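Local coordinates for Myo-inositol phosphohydrolase (Mitsuokella multacida, PDB 4WU3), which probably removes phosphate groups from inositol phosphates such as phytate, with a protein-tyrosine-phosphatase-like fold, and binds inositol-(1,3,4,5)-tetrakisphosphate, at residues Asn58-Asn63 with Leu102-Lys107; Ser114-Val119 with His202-Phe207; Tyr505-Thr510 with Ala517-Glu522; Tyr578-Ile583 with Gln598-Ile603. The protein carries 2 engineered substitutions. One frame throughout, in Å; residues are numbered along the deposited sequence.

Contact 1 of 4, residues Asn58-Asn63 with Leu102-Lys107; sequences NQLPRN and LEAILK
Pro61 and Ile105 form the close-packed end of this contact, their side chains crossing at about a right angle. CG and CD of the Pro61 ring lie against the CG1-CD1 branch of Ile105, with Pro61 CG 3.8 Å from Ile105 CD1 and Pro61 CD the same 3.8 Å from Ile105 CG1. Ile105 reaches the proline because its CG1 stands anti to the carbonyl carbon (chi1 -69°). Both residues are buried: Ser94 of the neighbouring strand touches each of them, and Phe116 covers Ile105 from the sheet. Beside Ile105, one residue earlier on the helix, the loop rides over Ala104, whose CB points at the loop and meets Gln59 O at 3.5 Å. A methyl suits this place, since it lets the extended backbone come close to the helix. Leu60 bridges the two zones, laying CD2 4.0 Å from Ala104 CB, and the same methyl stands 3.8 Å from Ala104 O. Beyond Ala104 the contact slackens toward solvent. Asn58, exposed, brings OD1 no nearer than 4.5 Å to Ala104 CB, while the Gln59 side chain turns from Ala104 and gives NE2 to Glu101, one turn earlier on the same helix. A loop thus packs on helix 99-108, the connection of a beta-alpha-beta crossover from strand 91-94 to strand 116-122, with strand 237-241 lying between them in the mixed sheet of a PTP-like domain.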
loop_
_atom_site.group_PDB
_atom_site.type_symbol
_atom_site.label_atom_id
_atom_site.label_comp_id
_atom_site.label_asym_id
_atom_site.label_seq_id
_atom_site.Cartn_x
_atom_site.Cartn_y
_atom_site.Cartn_z
ATOM N N ASN A 58 0.128 14.227 35.523
ATOM C CA ASN A 58 -0.853 13.407 36.235
ATOM C C ASN A 58 -2.231 13.478 35.580
ATOM O O ASN A 58 -3.041 14.333 35.908
ATOM C CB ASN A 58 -0.943 13.830 37.698
ATOM C CG ASN A 58 -1.990 13.051 38.467
ATOM O OD1 ASN A 58 -2.375 11.949 38.078
ATOM N ND2 ASN A 58 -2.451 13.618 39.574
ATOM N N GLN A 59 -2.489 12.573 34.646
ATOM C CA GLN A 59 -3.738 12.601 33.897
ATOM C C GLN A 59 -3.876 11.321 33.085
ATOM O O GLN A 59 -2.890 10.616 32.846
ATOM C CB GLN A 59 -3.752 13.797 32.947
ATOM C CG GLN A 59 -2.731 13.666 31.824
ATOM C CD GLN A 59 -2.710 14.854 30.883
ATOM O OE1 GLN A 59 -3.510 15.780 31.003
ATOM N NE2 GLN A 59 -1.772 14.835 29.936
ATOM N N LEU A 60 -5.095 11.019 32.654
ATOM C CA LEU A 60 -5.297 9.972 31.675
ATOM C C LEU A 60 -4.693 10.448 30.362
ATOM O O LEU A 60 -4.762 11.634 30.039
ATOM C CB LEU A 60 -6.782 9.684 31.491
ATOM C CG LEU A 60 -7.492 8.960 32.625
ATOM C CD1 LEU A 60 -8.953 8.755 32.263
ATOM C CD2 LEU A 60 -6.832 7.621 32.923
ATOM N N PRO A 61 -4.096 9.530 29.595
ATOM C CA PRO A 61 -3.480 9.932 28.344
ATOM C C PRO A 61 -4.480 10.178 27.229
ATOM O O PRO A 61 -5.667 9.922 27.374
ATOM C CB PRO A 61 -2.597 8.748 27.994
ATOM C CG PRO A 61 -3.294 7.573 28.587
ATOM C CD PRO A 61 -3.956 8.083 29.843
ATOM N N ARG A 62 -3.948 10.673 26.120
ATOM C CA ARG A 62 -4.664 10.930 24.887
ATOM C C ARG A 62 -5.467 9.726 24.405
ATOM O O ARG A 62 -4.976 8.600 24.388
ATOM C CB ARG A 62 -3.625 11.333 23.832
ATOM C CG ARG A 62 -4.143 11.548 22.421
ATOM C CD ARG A 62 -2.982 11.858 21.495
ATOM N NE ARG A 62 -3.419 12.159 20.134
ATOM C CZ ARG A 62 -2.630 12.094 19.070
ATOM N NH1 ARG A 62 -1.359 11.738 19.201
ATOM N NH2 ARG A 62 -3.108 12.385 17.875
ATOM N N ASN A 63 -6.712 9.984 24.021
ATOM C CA ASN A 63 -7.582 8.973 23.434
ATOM C C ASN A 63 -7.835 7.781 24.330
ATOM O O ASN A 63 -8.105 6.687 23.845
ATOM C CB ASN A 63 -7.013 8.501 22.087
ATOM C CG ASN A 63 -7.178 9.545 21.009
ATOM O OD1 ASN A 63 -8.189 10.253 20.980
ATOM N ND2 ASN A 63 -6.181 9.673 20.135
ATOM N N LEU A 102 0.364 6.414 33.180
ATOM C CA LEU A 102 0.150 5.003 33.493
ATOM C C LEU A 102 -0.468 4.885 34.886
ATOM O O LEU A 102 -1.423 4.125 35.093
ATOM C CB LEU A 102 1.447 4.198 33.415
ATOM C CG LEU A 102 1.343 2.732 33.866
ATOM C CD1 LEU A 102 0.389 1.938 32.988
ATOM C CD2 LEU A 102 2.697 2.047 33.904
ATOM N N GLU A 103 0.063 5.652 35.835
ATOM C CA GLU A 103 -0.441 5.613 37.213
ATOM C C GLU A 103 -1.928 5.977 37.243
ATOM O O GLU A 103 -2.720 5.328 37.934
ATOM C CB GLU A 103 0.397 6.515 38.121
ATOM C CG GLU A 103 1.746 5.899 38.473
ATOM C CD GLU A 103 2.787 6.918 38.912
ATOM O OE1 GLU A 103 2.432 8.080 39.211
ATOM O OE2 GLU A 103 3.978 6.550 38.954
ATOM N N ALA A 104 -2.313 6.974 36.452
ATOM C CA ALA A 104 -3.718 7.332 36.318
ATOM C C ALA A 104 -4.544 6.195 35.701
ATOM O O ALA A 104 -5.689 5.954 36.114
ATOM C CB ALA A 104 -3.868 8.593 35.489
ATOM N N ILE A 105 -3.979 5.506 34.705
ATOM C CA ILE A 105 -4.663 4.347 34.109
ATOM C C ILE A 105 -4.868 3.222 35.136
ATOM O O ILE A 105 -5.959 2.692 35.286
ATOM C CB ILE A 105 -3.883 3.779 32.911
ATOM C CG1 ILE A 105 -3.923 4.757 31.734
ATOM C CG2 ILE A 105 -4.466 2.436 32.510
ATOM C CD1 ILE A 105 -3.101 4.325 30.539
ATOM N N LEU A 106 -3.801 2.871 35.843
ATOM C CA LEU A 106 -3.862 1.823 36.853
ATOM C C LEU A 106 -4.883 2.147 37.947
ATOM O O LEU A 106 -5.598 1.267 38.415
ATOM C CB LEU A 106 -2.483 1.608 37.468
ATOM C CG LEU A 106 -1.465 0.948 36.548
ATOM C CD1 LEU A 106 -0.139 0.777 37.267
ATOM C CD2 LEU A 106 -1.993 -0.385 36.062
ATOM N N LYS A 107 -4.955 3.412 38.347
ATOM C CA LYS A 107 -5.929 3.816 39.347
ATOM C C LYS A 107 -7.339 3.630 38.798
ATOM O O LYS A 107 -8.222 3.113 39.485
ATOM C CB LYS A 107 -5.713 5.270 39.785
ATOM C CG LYS A 107 -6.480 5.639 41.049
ATOM C CD LYS A 107 -6.211 7.067 41.509
ATOM C CE LYS A 107 -6.875 7.338 42.856
ATOM N NZ LYS A 107 -6.974 8.793 43.169
#

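Contact 2 of 4, residues Ser114-Val119 with His202-Phe207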
loop_
_atom_site.group_PDB
_atom_site.type_symbol
_atom_site.label_atom_id
_atom_site.label_comp_id
_atom_site.label_asym_id
_atom_site.label_seq_id
_atom_site.Cartn_x
_atom_site.Cartn_y
_atom_site.Cartn_z
ATOM N N SER A 114 -1.549 -6.556 39.247
ATOM C CA SER A 114 -1.236 -7.949 38.903
ATOM C C SER A 114 -2.168 -8.529 37.825
ATOM O O SER A 114 -1.832 -9.517 37.174
ATOM C CB SER A 114 -1.261 -8.838 40.155
ATOM O OG SER A 114 -2.525 -8.785 40.815
ATOM N N GLN A 115 -3.321 -7.905 37.631
ATOM C CA GLN A 115 -4.250 -8.333 36.590
ATOM C C GLN A 115 -4.212 -7.476 35.317
ATOM O O GLN A 115 -5.007 -7.673 34.404
ATOM C CB GLN A 115 -5.665 -8.365 37.156
ATOM C CG GLN A 115 -5.933 -9.648 37.913
ATOM C CD GLN A 115 -5.037 -9.796 39.116
ATOM O OE1 GLN A 115 -4.248 -10.730 39.225
ATOM N NE2 GLN A 115 -5.187 -8.892 40.038
ATOM N N PHE A 116 -3.268 -6.548 35.247
ATOM C CA PHE A 116 -3.247 -5.560 34.179
ATOM C C PHE A 116 -2.144 -5.908 33.182
ATOM O O PHE A 116 -1.000 -6.139 33.574
ATOM C CB PHE A 116 -3.029 -4.170 34.785
ATOM C CG PHE A 116 -3.045 -3.049 33.782
ATOM C CD1 PHE A 116 -4.221 -2.426 33.437
ATOM C CD2 PHE A 116 -1.874 -2.600 33.215
ATOM C CE1 PHE A 116 -4.237 -1.395 32.515
ATOM C CE2 PHE A 116 -1.882 -1.568 32.305
ATOM C CZ PHE A 116 -3.067 -0.965 31.951
ATOM N N TYR A 117 -2.501 -5.958 31.897
ATOM C CA TYR A 117 -1.539 -6.255 30.833
ATOM C C TYR A 117 -1.417 -5.074 29.879
ATOM O O TYR A 117 -2.376 -4.691 29.226
ATOM C CB TYR A 117 -1.942 -7.517 30.060
ATOM C CG TYR A 117 -1.846 -8.769 30.896
ATOM C CD1 TYR A 117 -2.819 -9.062 31.835
ATOM C CD2 TYR A 117 -0.768 -9.647 30.772
ATOM C CE1 TYR A 117 -2.731 -10.192 32.626
ATOM C CE2 TYR A 117 -0.675 -10.786 31.572
ATOM C CZ TYR A 117 -1.666 -11.053 32.487
ATOM O OH TYR A 117 -1.617 -12.179 33.293
ATOM N N ASP A 118 -0.228 -4.492 29.831
ATOM C CA ASP A 118 0.094 -3.456 28.881
ATOM C C ASP A 118 0.446 -4.141 27.578
ATOM O O ASP A 118 1.440 -4.862 27.498
ATOM C CB ASP A 118 1.277 -2.634 29.393
ATOM C CG ASP A 118 1.793 -1.637 28.373
ATOM O OD1 ASP A 118 1.002 -1.172 27.522
ATOM O OD2 ASP A 118 3.000 -1.308 28.431
ATOM N N VAL A 119 -0.391 -3.939 26.569
ATOM C CA VAL A 119 -0.110 -4.441 25.238
ATOM C C VAL A 119 0.418 -3.297 24.399
ATOM O O VAL A 119 -0.344 -2.443 23.923
ATOM C CB VAL A 119 -1.358 -5.054 24.574
ATOM C CG1 VAL A 119 -1.020 -5.597 23.196
ATOM C CG2 VAL A 119 -1.934 -6.163 25.450
ATOM N N HIS A 202 5.784 -1.089 38.233
ATOM C CA HIS A 202 4.492 -0.739 38.786
ATOM C C HIS A 202 3.675 -1.972 39.137
ATOM O O HIS A 202 2.521 -1.864 39.534
ATOM C CB HIS A 202 3.736 0.178 37.831
ATOM C CG HIS A 202 4.178 1.601 37.919
ATOM N ND1 HIS A 202 5.342 2.052 37.338
ATOM C CD2 HIS A 202 3.645 2.660 38.568
ATOM C CE1 HIS A 202 5.493 3.337 37.599
ATOM N NE2 HIS A 202 4.477 3.731 38.346
ATOM N N GLY A 203 4.291 -3.142 38.995
ATOM C CA GLY A 203 3.648 -4.403 39.358
ATOM C C GLY A 203 2.709 -4.937 38.297
ATOM O O GLY A 203 1.948 -5.867 38.546
ATOM N N ALA A 204 2.756 -4.354 37.104
ATOM C CA ALA A 204 1.858 -4.770 36.037
ATOM C C ALA A 204 2.546 -5.718 35.070
ATOM O O ALA A 204 3.738 -5.982 35.179
ATOM C CB ALA A 204 1.316 -3.551 35.300
ATOM N N ASN A 205 1.775 -6.233 34.119
ATOM C CA ASN A 205 2.297 -7.134 33.107
ATOM C C ASN A 205 2.481 -6.442 31.761
ATOM O O ASN A 205 1.882 -5.401 31.506
ATOM C CB ASN A 205 1.344 -8.295 32.950
ATOM C CG ASN A 205 1.107 -9.011 34.252
ATOM O OD1 ASN A 205 1.934 -9.815 34.677
ATOM N ND2 ASN A 205 -0.017 -8.719 34.901
ATOM N N TYR A 206 3.300 -7.044 30.899
ATOM C CA TYR A 206 3.734 -6.417 29.660
ATOM C C TYR A 206 3.748 -7.407 28.506
ATOM O O TYR A 206 4.182 -8.547 28.661
ATOM C CB TYR A 206 5.140 -5.851 29.839
ATOM C CG TYR A 206 5.690 -5.119 28.633
ATOM C CD1 TYR A 206 5.235 -3.852 28.310
ATOM C CD2 TYR A 206 6.694 -5.679 27.832
ATOM C CE1 TYR A 206 5.722 -3.177 27.219
ATOM C CE2 TYR A 206 7.206 -4.986 26.742
ATOM C CZ TYR A 206 6.703 -3.740 26.446
ATOM O OH TYR A 206 7.179 -3.022 25.382
ATOM N N PHE A 207 3.290 -6.954 27.344
ATOM C CA PHE A 207 3.373 -7.744 26.124
ATOM C C PHE A 207 3.646 -6.815 24.940
ATOM O O PHE A 207 3.002 -5.777 24.792
ATOM C CB PHE A 207 2.088 -8.530 25.904
ATOM C CG PHE A 207 2.124 -9.414 24.697
ATOM C CD1 PHE A 207 2.837 -10.602 24.720
ATOM C CD2 PHE A 207 1.443 -9.061 23.539
ATOM C CE1 PHE A 207 2.883 -11.424 23.611
ATOM C CE2 PHE A 207 1.478 -9.885 22.424
ATOM C CZ PHE A 207 2.201 -11.070 22.460
#
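Asn205 grips the neighbouring strand and the turn before it three times, twice through its amide and once through its backbone. The two N-H groups of ND2 diverge, one to Ser114 O at 3.0 Å and one to Phe116 O at 3.1 Å. Both acceptors lie close to the amide plane, although ND2 stands above each carbonyl plane. Phe116 O also accepts Asn205 N at 2.8 Å, nearly along the C=O axis, so two donors hold it. Parallel pairing then continues: Asp118 N gives an almost straight bond to Asn205 O (2.8 Å, 173°), and Phe207 N binds Asp118 O.

Outside this polar seam, the Asn205 side chain lies over the Tyr117 ring. Its CG, anti to the carbonyl carbon (chi1 -56°), places the amide over the ring, and chi2 turns it to within 17° of the ring plane; CB makes a CH-pi contact, 3.7 Å from the ring centroid. With a valine here, Ser114 O would probably lose this donor, Phe116 O one of its two, and the Tyr117 ring its stacked amide.

On the opposite face Asp118 OD2 sits in plane at the edge of the Tyr206 ring, 3.4 Å from CD1, while the Tyr206 hydroxyl bonds Asp120. Ala204 CB meets the edge of the Phe116 ring. Back on the Asn205 face, Val119 CG1 meets the edge of the Phe207 ring, which also stacks on Phe228. Strand 205-211 is the outermost strand, within this chain, of the PTP-like sheet, with strand 116-122 held on its other side by strand 237-241.

Contact 3 of 4, residues Tyr505-Thr510 with Ala517-Glu522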
loop_
_atom_site.group_PDB
_atom_site.type_symbol
_atom_site.label_atom_id
_atom_site.label_comp_id
_atom_site.label_asym_id
_atom_site.label_seq_id
_atom_site.Cartn_x
_atom_site.Cartn_y
_atom_site.Cartn_z
ATOM N N TYR A 505 31.838 -32.375 15.032
ATOM C CA TYR A 505 30.841 -31.749 15.876
ATOM C C TYR A 505 30.082 -30.694 15.068
ATOM O O TYR A 505 30.661 -29.971 14.264
ATOM C CB TYR A 505 31.469 -31.149 17.147
ATOM C CG TYR A 505 30.434 -30.831 18.201
ATOM C CD1 TYR A 505 30.068 -31.770 19.155
ATOM C CD2 TYR A 505 29.789 -29.602 18.217
ATOM C CE1 TYR A 505 29.092 -31.491 20.098
ATOM C CE2 TYR A 505 28.814 -29.312 19.153
ATOM C CZ TYR A 505 28.464 -30.259 20.091
ATOM O OH TYR A 505 27.479 -29.961 21.010
ATOM N N ARG A 506 28.776 -30.633 15.287
ATOM C CA ARG A 506 27.893 -29.779 14.522
ATOM C C ARG A 506 27.227 -28.719 15.392
ATOM O O ARG A 506 26.586 -29.046 16.381
ATOM C CB ARG A 506 26.803 -30.643 13.880
ATOM C CG ARG A 506 25.813 -29.865 13.025
ATOM C CD ARG A 506 26.466 -29.393 11.747
ATOM N NE ARG A 506 25.489 -28.887 10.794
ATOM C CZ ARG A 506 24.856 -29.629 9.889
ATOM N NH1 ARG A 506 25.079 -30.930 9.808
ATOM N NH2 ARG A 506 23.992 -29.063 9.063
ATOM N N ILE A 507 27.383 -27.450 15.027
ATOM C CA ILE A 507 26.559 -26.391 15.600
ATOM C C ILE A 507 25.758 -25.766 14.457
ATOM O O ILE A 507 26.321 -25.354 13.434
ATOM C CB ILE A 507 27.404 -25.326 16.342
ATOM C CG1 ILE A 507 28.171 -25.981 17.490
ATOM C CG2 ILE A 507 26.511 -24.224 16.893
ATOM C CD1 ILE A 507 29.215 -25.098 18.132
ATOM N N ALA A 508 24.443 -25.720 14.619
ATOM C CA ALA A 508 23.563 -25.257 13.560
ATOM C C ALA A 508 23.398 -23.731 13.583
ATOM O O ALA A 508 22.345 -23.205 13.954
ATOM C CB ALA A 508 22.214 -25.954 13.666
ATOM N N ALA A 509 24.442 -23.023 13.161
ATOM C CA ALA A 509 24.451 -21.563 13.216
ATOM C C ALA A 509 23.876 -20.986 11.931
ATOM O O ALA A 509 24.261 -21.379 10.836
ATOM C CB ALA A 509 25.864 -21.047 13.457
ATOM N N THR A 510 22.932 -20.058 12.072
ATOM C CA THR A 510 22.255 -19.477 10.915
ATOM C C THR A 510 23.194 -18.551 10.166
ATOM O O THR A 510 23.911 -17.767 10.770
ATOM C CB THR A 510 21.001 -18.702 11.330
ATOM O OG1 THR A 510 20.113 -19.582 12.026
ATOM C CG2 THR A 510 20.297 -18.129 10.095
ATOM N N ALA A 517 22.648 -17.185 21.322
ATOM C CA ALA A 517 23.090 -17.510 22.675
ATOM C C ALA A 517 23.225 -19.012 22.877
ATOM O O ALA A 517 24.240 -19.473 23.388
ATOM C CB ALA A 517 22.105 -16.953 23.689
ATOM N N ALA A 518 22.200 -19.766 22.479
ATOM C CA ALA A 518 22.214 -21.217 22.614
ATOM C C ALA A 518 23.402 -21.805 21.875
ATOM O O ALA A 518 24.076 -22.704 22.382
ATOM C CB ALA A 518 20.923 -21.821 22.075
ATOM N N ASN A 519 23.649 -21.295 20.672
ATOM C CA ASN A 519 24.727 -21.800 19.839
ATOM C C ASN A 519 26.106 -21.535 20.432
ATOM O O ASN A 519 27.016 -22.351 20.293
ATOM C CB ASN A 519 24.620 -21.230 18.427
ATOM C CG ASN A 519 23.540 -21.914 17.621
ATOM O OD1 ASN A 519 23.002 -22.938 18.047
ATOM N ND2 ASN A 519 23.219 -21.365 16.457
ATOM N N ILE A 520 26.244 -20.407 21.112
ATOM C CA ILE A 520 27.504 -20.045 21.745
ATOM C C ILE A 520 27.704 -20.868 23.017
ATOM O O ILE A 520 28.811 -21.314 23.300
ATOM C CB ILE A 520 27.569 -18.529 22.052
ATOM C CG1 ILE A 520 27.676 -17.741 20.742
ATOM C CG2 ILE A 520 28.749 -18.206 22.952
ATOM C CD1 ILE A 520 27.784 -16.244 20.920
ATOM N N ASP A 521 26.628 -21.073 23.770
ATOM C CA ASP A 521 26.661 -21.931 24.951
ATOM C C ASP A 521 27.072 -23.350 24.571
ATOM O O ASP A 521 27.844 -23.990 25.287
ATOM C CB ASP A 521 25.279 -22.004 25.598
ATOM C CG ASP A 521 25.034 -20.895 26.590
ATOM O OD1 ASP A 521 25.985 -20.167 26.913
ATOM O OD2 ASP A 521 23.884 -20.767 27.054
ATOM N N GLU A 522 26.524 -23.848 23.466
ATOM C CA GLU A 522 26.878 -25.176 22.986
ATOM C C GLU A 522 28.376 -25.232 22.760
ATOM O O GLU A 522 29.020 -26.184 23.165
ATOM C CB GLU A 522 26.113 -25.555 21.709
ATOM C CG GLU A 522 26.484 -26.925 21.150
ATOM C CD GLU A 522 25.421 -27.526 20.241
ATOM O OE1 GLU A 522 24.442 -26.831 19.893
ATOM O OE2 GLU A 522 25.566 -28.714 19.874
HETATM O O HOH W 1 28.097 -28.811 23.446
HETATM O O HOH W 2 23.140 -25.770 17.169
HETATM O O HOH W 3 22.801 -19.052 14.981
#
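Asn519, pointing from its helix at the strand, lays CB 3.9 Å from Ile507 CG2, and its CG stays over the same methyl at 3.8 Å. The amide then splits its duties. OD1 receives a hydrogen bond from a water that also accepts from Ala508 N and donates to Glu522 OE1; ND2 donates to Ala508 O at 3.2 Å, from above the carbonyl plane, and weakly to a second water bound by Thr510 N. An amide suits this spot because it can serve the C=O of Ala508 directly and its N-H through a water.

One turn along, Glu522 leaves the helix with CG anti to the backbone N (chi1 178°), and its extended chain carries OE2 to Tyr505 OH at 2.6 Å. That proton lands on the anti lone pair, the carboxylate standing 88° from the ring plane; Lys449 forms a salt bridge to the same oxygen. A phenylalanine in place of Tyr505 would probably deprive OE2 of this donor and break the water bridge from the hydroxyl to Glu522 O.

Strand segment 505-509 and helix segment 517-522 run nearly antiparallel (163°), as in a beta-alpha-beta unit of the PTP-like fold; the short loop joining them carries the ligand-pocket residues Asp511 and His512.

Contact 4 of 4, residues Tyr578-Ile583 with Gln598-Ile603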
loop_
_atom_site.group_PDB
_atom_site.type_symbol
_atom_site.label_atom_id
_atom_site.label_comp_id
_atom_site.label_asym_id
_atom_site.label_seq_id
_atom_site.Cartn_x
_atom_site.Cartn_y
_atom_site.Cartn_z
ATOM N N TYR A 578 36.474 -9.406 9.200
ATOM C CA TYR A 578 36.525 -8.646 10.444
ATOM C C TYR A 578 35.151 -8.723 11.095
ATOM O O TYR A 578 34.168 -8.235 10.525
ATOM C CB TYR A 578 36.900 -7.187 10.175
ATOM C CG TYR A 578 37.424 -6.467 11.399
ATOM C CD1 TYR A 578 38.715 -6.700 11.856
ATOM C CD2 TYR A 578 36.633 -5.562 12.099
ATOM C CE1 TYR A 578 39.201 -6.059 12.976
ATOM C CE2 TYR A 578 37.114 -4.915 13.223
ATOM C CZ TYR A 578 38.398 -5.167 13.652
ATOM O OH TYR A 578 38.899 -4.540 14.764
ATOM N N VAL A 579 35.080 -9.320 12.285
ATOM C CA VAL A 579 33.795 -9.639 12.886
ATOM C C VAL A 579 32.974 -8.390 13.171
ATOM O O VAL A 579 31.753 -8.460 13.193
ATOM C CB VAL A 579 33.942 -10.418 14.203
ATOM C CG1 VAL A 579 32.571 -10.705 14.812
ATOM C CG2 VAL A 579 34.709 -11.710 13.980
ATOM N N ALA A 580 33.640 -7.259 13.407
ATOM C CA ALA A 580 32.943 -6.039 13.830
ATOM C C ALA A 580 32.734 -5.072 12.672
ATOM O O ALA A 580 32.488 -3.886 12.880
ATOM C CB ALA A 580 33.678 -5.349 14.980
ATOM N N TYR A 581 32.804 -5.593 11.454
ATOM C CA TYR A 581 32.508 -4.793 10.273
ATOM C C TYR A 581 31.097 -4.225 10.348
ATOM O O TYR A 581 30.144 -4.922 10.722
ATOM C CB TYR A 581 32.662 -5.631 9.000
ATOM C CG TYR A 581 32.220 -4.913 7.734
ATOM C CD1 TYR A 581 33.008 -3.930 7.153
ATOM C CD2 TYR A 581 31.005 -5.219 7.128
ATOM C CE1 TYR A 581 32.597 -3.273 6.005
ATOM C CE2 TYR A 581 30.592 -4.572 5.982
ATOM C CZ TYR A 581 31.388 -3.603 5.422
ATOM O OH TYR A 581 30.964 -2.969 4.284
ATOM N N GLU A 582 30.967 -2.952 9.999
ATOM C CA GLU A 582 29.658 -2.341 9.841
ATOM C C GLU A 582 29.650 -1.590 8.527
ATOM O O GLU A 582 30.688 -1.092 8.083
ATOM C CB GLU A 582 29.330 -1.383 10.994
ATOM C CG GLU A 582 29.518 -1.982 12.371
ATOM C CD GLU A 582 28.690 -1.282 13.420
ATOM O OE1 GLU A 582 29.258 -0.767 14.400
ATOM O OE2 GLU A 582 27.461 -1.248 13.273
ATOM N N ILE A 583 28.479 -1.530 7.902
ATOM C CA ILE A 583 28.316 -0.790 6.663
ATOM C C ILE A 583 28.225 0.688 6.986
ATOM O O ILE A 583 27.356 1.116 7.741
ATOM C CB ILE A 583 27.051 -1.219 5.917
ATOM C CG1 ILE A 583 27.175 -2.682 5.508
ATOM C CG2 ILE A 583 26.828 -0.326 4.704
ATOM C CD1 ILE A 583 25.947 -3.227 4.814
ATOM N N GLN A 598 24.671 -5.849 14.595
ATOM C CA GLN A 598 24.435 -6.731 15.714
ATOM C C GLN A 598 25.718 -7.521 16.023
ATOM O O GLN A 598 26.046 -7.763 17.185
ATOM C CB GLN A 598 23.258 -7.646 15.379
ATOM C CG GLN A 598 22.951 -8.743 16.375
ATOM C CD GLN A 598 21.606 -9.374 16.094
ATOM O OE1 GLN A 598 21.324 -9.794 14.971
ATOM N NE2 GLN A 598 20.756 -9.435 17.116
ATOM N N LYS A 599 26.461 -7.904 14.993
ATOM C CA LYS A 599 27.706 -8.625 15.234
ATOM C C LYS A 599 28.738 -7.722 15.891
ATOM O O LYS A 599 29.418 -8.116 16.833
ATOM C CB LYS A 599 28.283 -9.191 13.939
ATOM C CG LYS A 599 27.553 -10.406 13.397
ATOM C CD LYS A 599 28.207 -10.831 12.095
ATOM C CE LYS A 599 27.559 -12.051 11.487
ATOM N NZ LYS A 599 28.116 -12.252 10.122
ATOM N N ALA A 600 28.856 -6.505 15.383
ATOM C CA ALA A 600 29.803 -5.570 15.928
ATOM C C ALA A 600 29.530 -5.363 17.408
ATOM O O ALA A 600 30.440 -5.337 18.216
ATOM C CB ALA A 600 29.713 -4.254 15.179
ATOM N N HIS A 601 28.260 -5.233 17.755
ATOM C CA HIS A 601 27.848 -4.977 19.124
ATOM C C HIS A 601 28.110 -6.194 20.007
ATOM O O HIS A 601 28.713 -6.074 21.078
ATOM C CB HIS A 601 26.355 -4.654 19.128
ATOM C CG HIS A 601 25.850 -4.101 20.421
ATOM N ND1 HIS A 601 24.942 -4.768 21.209
ATOM C CD2 HIS A 601 26.101 -2.931 21.048
ATOM C CE1 HIS A 601 24.663 -4.039 22.274
ATOM N NE2 HIS A 601 25.355 -2.920 22.200
ATOM N N MET A 602 27.662 -7.363 19.551
ATOM C CA MET A 602 27.683 -8.560 20.371
ATOM C C MET A 602 29.079 -9.140 20.558
ATOM O O MET A 602 29.334 -9.784 21.577
ATOM C CB MET A 602 26.745 -9.631 19.798
ATOM C CG MET A 602 25.263 -9.270 19.851
ATOM S SD MET A 602 24.642 -8.912 21.510
ATOM C CE MET A 602 24.641 -10.536 22.248
ATOM N N ILE A 603 29.983 -8.936 19.599
ATOM C CA ILE A 603 31.341 -9.460 19.754
ATOM C C ILE A 603 32.074 -8.711 20.870
ATOM O O ILE A 603 32.877 -9.305 21.589
ATOM C CB ILE A 603 32.158 -9.419 18.450
ATOM C CG1 ILE A 603 33.473 -10.200 18.608
ATOM C CG2 ILE A 603 32.470 -7.988 18.047
ATOM C CD1 ILE A 603 33.298 -11.664 18.943
#
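Ala580 and Ala600 bring the backbones of loop and helix to a CA-CA distance of 3.8 Å, an approach that small side chains permit. The bump on the helix is the Ala600 methyl, and the hollow that takes it is lined by the loop: Ala580 O lies 3.6 Å from Ala600 CB, Ala580 CB 4.1 Å from it, and Glu582 lays CG, CD and OE1 over the methyl, each also at 3.6 Å.

A second bump points the other way. The type I turn from Tyr578 to Tyr581 thrusts Val579 at the helix, its CG1 anti to the backbone N (chi1 179°). The Val579 and Ile603 side chains cross at about a right angle, with Val579 CG1 3.9 Å from Ile603 CB. Branched side chains meet here; helix 545-558 adds Thr548 and Ala552 against Val579. Val579 O in turn touches Lys599 CB at 3.6 Å, after which the lysine chain extends away from the turn. Helix 593-613 also bears Tyr596 of the inositol phosphate pocket, whose ring meets Tyr581 edge-to-face.

Cohesion across this buried contact is therefore mainly apolar and depends on fit, while the charged end of Glu582 is directed through OE2 to His597.

Contacts 1 and 2 belong to one PTP-like domain and touch, their centres 14 Å apart: Leu106 CD2 packs 3.6 Å from Phe116 CD2, and Glu103 OE2 probably hydrogen-bonds His202 NE2 at 2.9 Å. Contacts 3 and 4 lie in the second domain, whose mixed sheet repeats the strand order of the first, strand 503-509 taking the edge place that strand 205-211 holds in contact 2. Their centres are 18 Å apart and their nearest atoms about 7 Å. Both approach a bound inositol tetrakisphosphate, with the side chains of Ala509 about 8 Å and Lys599 about 5 Å from one. Between the pairs, contacts 2 and 4 come nearest, about 17 Å between closest atoms.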